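Local coordinates for ribokinase (Thermotoga maritima, PDB 1VM7), which probably phosphorylates D-ribose at O-5, using ATP and magnesium, to give D-ribose 5-phosphate, at residues L187-E191 against K192-A196; E204-T207 against V208-A212. One frame throughout, in Å; residues are numbered along the deposited sequence.

Interaction 1: residues L187-E191 against K192-A196; sequences LTPNE and KEIEA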
loop_
_atom_site.group_PDB
_atom_site.type_symbol
_atom_site.label_atom_id
_atom_site.label_comp_id
_atom_site.label_asym_id
_atom_site.label_seq_id
_atom_site.Cartn_x
_atom_site.Cartn_y
_atom_site.Cartn_z
ATOM N N LEU A 187 2.466 30.698 13.975
ATOM C CA LEU A 187 1.436 29.846 13.396
ATOM C C LEU A 187 1.547 29.997 11.886
ATOM O O LEU A 187 1.554 31.110 11.375
ATOM C CB LEU A 187 0.044 30.288 13.869
ATOM C CG LEU A 187 -1.143 29.422 13.426
ATOM C CD1 LEU A 187 -1.139 28.129 14.176
ATOM C CD2 LEU A 187 -2.462 30.143 13.618
ATOM N N THR A 188 1.627 28.887 11.167
ATOM C CA THR A 188 1.988 28.943 9.736
ATOM C C THR A 188 0.951 28.242 8.860
ATOM O O THR A 188 1.250 27.255 8.225
ATOM C CB THR A 188 3.385 28.310 9.483
ATOM O OG1 THR A 188 3.337 26.897 9.736
ATOM C CG2 THR A 188 4.450 28.942 10.390
ATOM N N PRO A 189 -0.291 28.734 8.843
ATOM C CA PRO A 189 -1.292 28.066 8.030
ATOM C C PRO A 189 -1.123 28.421 6.565
ATOM O O PRO A 189 -0.647 29.494 6.266
ATOM C CB PRO A 189 -2.609 28.668 8.550
ATOM C CG PRO A 189 -2.206 30.057 8.911
ATOM C CD PRO A 189 -0.838 29.935 9.500
ATOM N N ASN A 190 -1.496 27.517 5.671
ATOM C CA ASN A 190 -1.698 27.886 4.276
ATOM C C ASN A 190 -3.102 28.466 4.143
ATOM O O ASN A 190 -3.811 28.624 5.137
ATOM C CB ASN A 190 -1.479 26.690 3.334
ATOM C CG ASN A 190 -2.533 25.590 3.479
ATOM O OD1 ASN A 190 -3.683 25.838 3.855
ATOM N ND2 ASN A 190 -2.130 24.349 3.166
ATOM N N GLU A 191 -3.515 28.792 2.921
ATOM C CA GLU A 191 -4.740 29.554 2.727
ATOM C C GLU A 191 -5.999 28.752 3.067
ATOM O O GLU A 191 -6.929 29.264 3.698
ATOM C CB GLU A 191 -4.808 30.098 1.310
ATOM C CG GLU A 191 -5.999 31.012 1.106
ATOM C CD GLU A 191 -5.793 32.009 0.001
ATOM O OE1 GLU A 191 -4.872 31.812 -0.827
ATOM O OE2 GLU A 191 -6.551 32.993 -0.011
ATOM N N LYS A 192 -6.014 27.484 2.677
ATOM C CA LYS A 192 -7.129 26.595 3.030
ATOM C C LYS A 192 -7.181 26.369 4.537
ATOM O O LYS A 192 -8.253 26.335 5.122
ATOM C CB LYS A 192 -7.037 25.239 2.313
ATOM C CG LYS A 192 -7.334 25.350 0.799
ATOM C CD LYS A 192 -8.163 24.180 0.248
ATOM C CE LYS A 192 -8.607 24.455 -1.197
ATOM N NZ LYS A 192 -9.987 23.908 -1.479
ATOM N N GLU A 193 -6.023 26.211 5.168
ATOM C CA GLU A 193 -5.988 26.040 6.603
ATOM C C GLU A 193 -6.474 27.249 7.390
ATOM O O GLU A 193 -7.266 27.107 8.318
ATOM C CB GLU A 193 -4.619 25.636 7.061
ATOM C CG GLU A 193 -4.270 24.225 6.580
ATOM C CD GLU A 193 -2.793 23.948 6.603
ATOM O OE1 GLU A 193 -2.018 24.884 6.845
ATOM O OE2 GLU A 193 -2.418 22.783 6.369
ATOM N N ILE A 194 -6.032 28.445 7.020
ATOM C CA ILE A 194 -6.424 29.599 7.791
ATOM C C ILE A 194 -7.958 29.798 7.698
ATOM O O ILE A 194 -8.590 30.233 8.667
ATOM C CB ILE A 194 -5.608 30.879 7.468
ATOM C CG1 ILE A 194 -5.727 31.853 8.658
ATOM C CG2 ILE A 194 -6.070 31.522 6.174
ATOM C CD1 ILE A 194 -4.799 33.063 8.635
ATOM N N GLU A 195 -8.534 29.435 6.548
ATOM C CA GLU A 195 -9.964 29.466 6.334
ATOM C C GLU A 195 -10.681 28.542 7.303
ATOM O O GLU A 195 -11.618 28.964 8.019
ATOM C CB GLU A 195 -10.313 29.047 4.905
ATOM C CG GLU A 195 -10.231 30.178 3.898
ATOM C CD GLU A 195 -10.591 29.756 2.464
ATOM O OE1 GLU A 195 -11.818 29.688 2.151
ATOM O OE2 GLU A 195 -9.646 29.529 1.659
ATOM N N ALA A 196 -10.274 27.276 7.285
ATOM C CA ALA A 196 -10.863 26.279 8.149
ATOM C C ALA A 196 -10.725 26.712 9.621
ATOM O O ALA A 196 -11.696 26.718 10.385
ATOM C CB ALA A 196 -10.228 24.959 7.940
#
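Asn190 and Glu193 hold each other in a capping box at the N-terminal end of helix 191-202. The Glu193 side chain can be followed outward from its backbone. Its CB lies 3.3 Å from Asn190 OD1 and also touches Pro189 CB. CG runs beside the same amide oxygen. CD lies over the Asn190 amide, 3.5 Å from ND2. The carboxylate and amide are stacked, with their planes 20° apart. At the tip, OE1 accepts from Asn190 N at 2.9 Å, and the donor arrives from above the carboxylate plane. CG lies anti to the carbonyl carbon (chi1 -68°), which lays the chain back toward the cap residue. In return, Glu193 N donates to Asn190 OD1 at 2.7 Å, nearly in line with the amide C=O. The first regular backbone bond of the turn runs from Ile194 N to Asn190 O. With an alanine at the Glu193 position, Asn190 N would probably lose this acceptor and the amide its stacked carboxylate. Pro189, just before the helix, packs through CG on CB of Ile194 within it, at 3.8 Å. Asn190 probably binds ATP, which would place the box at the nucleotide site. The turn follows strand 186-187 of the large sheet. Pro189 also touches Val223 of strand 222-226, while Ile194 reaches Val225 there and Val208 of helix 208-217.

Interaction 2: residues E204-T207 against V208-A212; sequences EFLT and VEKAA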
loop_
_atom_site.group_PDB
_atom_site.type_symbol
_atom_site.label_atom_id
_atom_site.label_comp_id
_atom_site.label_asym_id
_atom_site.label_seq_id
_atom_site.Cartn_x
_atom_site.Cartn_y
_atom_site.Cartn_z
ATOM N N GLU A 204 -16.396 32.397 11.514
ATOM C CA GLU A 204 -16.511 32.954 10.174
ATOM C C GLU A 204 -15.132 33.026 9.576
ATOM O O GLU A 204 -14.137 32.820 10.273
ATOM C CB GLU A 204 -17.190 34.350 10.158
ATOM C CG GLU A 204 -16.606 35.397 11.106
ATOM C CD GLU A 204 -17.137 36.824 10.868
ATOM O OE1 GLU A 204 -18.237 37.034 10.293
ATOM O OE2 GLU A 204 -16.421 37.762 11.289
ATOM N N PHE A 205 -15.090 33.255 8.271
ATOM C CA PHE A 205 -13.873 33.614 7.582
ATOM C C PHE A 205 -14.193 34.847 6.767
ATOM O O PHE A 205 -15.001 34.792 5.845
ATOM C CB PHE A 205 -13.415 32.504 6.664
ATOM C CG PHE A 205 -12.219 32.876 5.856
ATOM C CD1 PHE A 205 -10.986 33.055 6.472
ATOM C CD2 PHE A 205 -12.327 33.088 4.486
ATOM C CE1 PHE A 205 -9.888 33.399 5.747
ATOM C CE2 PHE A 205 -11.208 33.432 3.748
ATOM C CZ PHE A 205 -9.993 33.585 4.380
ATOM N N LEU A 206 -13.581 35.961 7.131
ATOM C CA LEU A 206 -13.666 37.177 6.342
ATOM C C LEU A 206 -12.510 37.209 5.353
ATOM O O LEU A 206 -12.699 37.029 4.150
ATOM C CB LEU A 206 -13.610 38.415 7.245
ATOM C CG LEU A 206 -14.744 38.608 8.252
ATOM C CD1 LEU A 206 -14.493 39.879 9.076
ATOM C CD2 LEU A 206 -16.122 38.653 7.565
ATOM N N THR A 207 -11.312 37.404 5.890
ATOM C CA THR A 207 -10.109 37.539 5.104
ATOM C C THR A 207 -9.004 36.865 5.840
ATOM O O THR A 207 -9.124 36.534 7.028
ATOM C CB THR A 207 -9.699 39.025 4.933
ATOM O OG1 THR A 207 -9.127 39.515 6.152
ATOM C CG2 THR A 207 -10.878 39.877 4.557
ATOM N N VAL A 208 -7.909 36.679 5.123
ATOM C CA VAL A 208 -6.734 36.082 5.662
ATOM C C VAL A 208 -6.093 36.992 6.721
ATOM O O VAL A 208 -5.668 36.515 7.775
ATOM C CB VAL A 208 -5.800 35.759 4.518
ATOM C CG1 VAL A 208 -4.403 35.577 5.017
ATOM C CG2 VAL A 208 -6.308 34.515 3.787
ATOM N N GLU A 209 -6.030 38.284 6.437
ATOM C CA GLU A 209 -5.447 39.254 7.355
ATOM C C GLU A 209 -6.237 39.342 8.662
ATOM O O GLU A 209 -5.649 39.425 9.744
ATOM C CB GLU A 209 -5.403 40.644 6.704
ATOM C CG GLU A 209 -4.584 40.700 5.391
ATOM C CD GLU A 209 -5.453 40.554 4.150
ATOM O OE1 GLU A 209 -6.023 39.458 3.939
ATOM O OE2 GLU A 209 -5.592 41.560 3.410
ATOM N N LYS A 210 -7.568 39.328 8.555
ATOM C CA LYS A 210 -8.432 39.429 9.734
ATOM C C LYS A 210 -8.336 38.211 10.623
ATOM O O LYS A 210 -8.427 38.342 11.837
ATOM C CB LYS A 210 -9.892 39.662 9.334
ATOM C CG LYS A 210 -10.820 40.015 10.478
ATOM C CD LYS A 210 -10.790 41.525 10.793
ATOM C CE LYS A 210 -9.663 41.850 11.779
ATOM N NZ LYS A 210 -9.824 43.270 12.133
ATOM N N ALA A 211 -8.182 37.035 10.013
ATOM C CA ALA A 211 -8.050 35.781 10.752
ATOM C C ALA A 211 -6.714 35.755 11.505
ATOM O O ALA A 211 -6.640 35.377 12.693
ATOM C CB ALA A 211 -8.108 34.592 9.805
ATOM N N ALA A 212 -5.649 36.125 10.786
ATOM C CA ALA A 212 -4.328 36.166 11.358
ATOM C C ALA A 212 -4.337 37.075 12.575
ATOM O O ALA A 212 -3.738 36.722 13.606
ATOM C CB ALA A 212 -3.324 36.636 10.354
#
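Thr207 passes the chain from an irregular loop, 204-207, straight into helix 208-217. It is the N-cap; its backbone is still extended (phi -143°, psi 167°), and the helical angles start at Val208. Thr207 O accepts from Ala211 N at 3.2 Å and opens the helical bonding. The side chain adds the cap: OG1 accepts from Lys210 N at 2.9 Å, in a fairly straight bond. OG1 stands between the backbone N and the carbonyl carbon (chi1 75°), a position from which it faces the first turn. Lys210 CB also packs near this hydroxyl, at 3.3 Å from OG1.

Across the cap, Phe205 from the loop and Val208 from the first turn lie side by side, pointing the same way. Val208 CG2 sits in the plane of the ring at its edge, 3.8 Å from Phe205 CZ. The backbone N of Thr207 lies over the centre of one ring face. The Leu206 and Lys210 side chains also lie side by side, Leu206 CD1 meeting Lys210 CG at 3.9 Å. Lys210 NZ forms a salt bridge with Glu213, about one turn further along the helix.

The N-H of Lys210 comes too early in the helix to find a carbonyl one turn back within it. The threonine hydroxyl supplies the acceptor instead.

In the fold
Along the chain, strand 186-187 of the large sheet comes first. Interaction 1 then makes the turn from that strand into helix 191-202. The chain runs down this helix and through a short loop, and interaction 2 starts helix 208-217. Each contact closes a tight local turn at a helix start. The two stand in series, neither nesting nor crossing, with centres about 10 Å apart. They also touch. Glu195 CG packs on Phe205 CE2 at 3.4 Å, and Ile194 CG1 meets Ala211 CB at 3.8 Å. The successive helices are thus joined to each other, and residues of both contacts also touch strand 222-226.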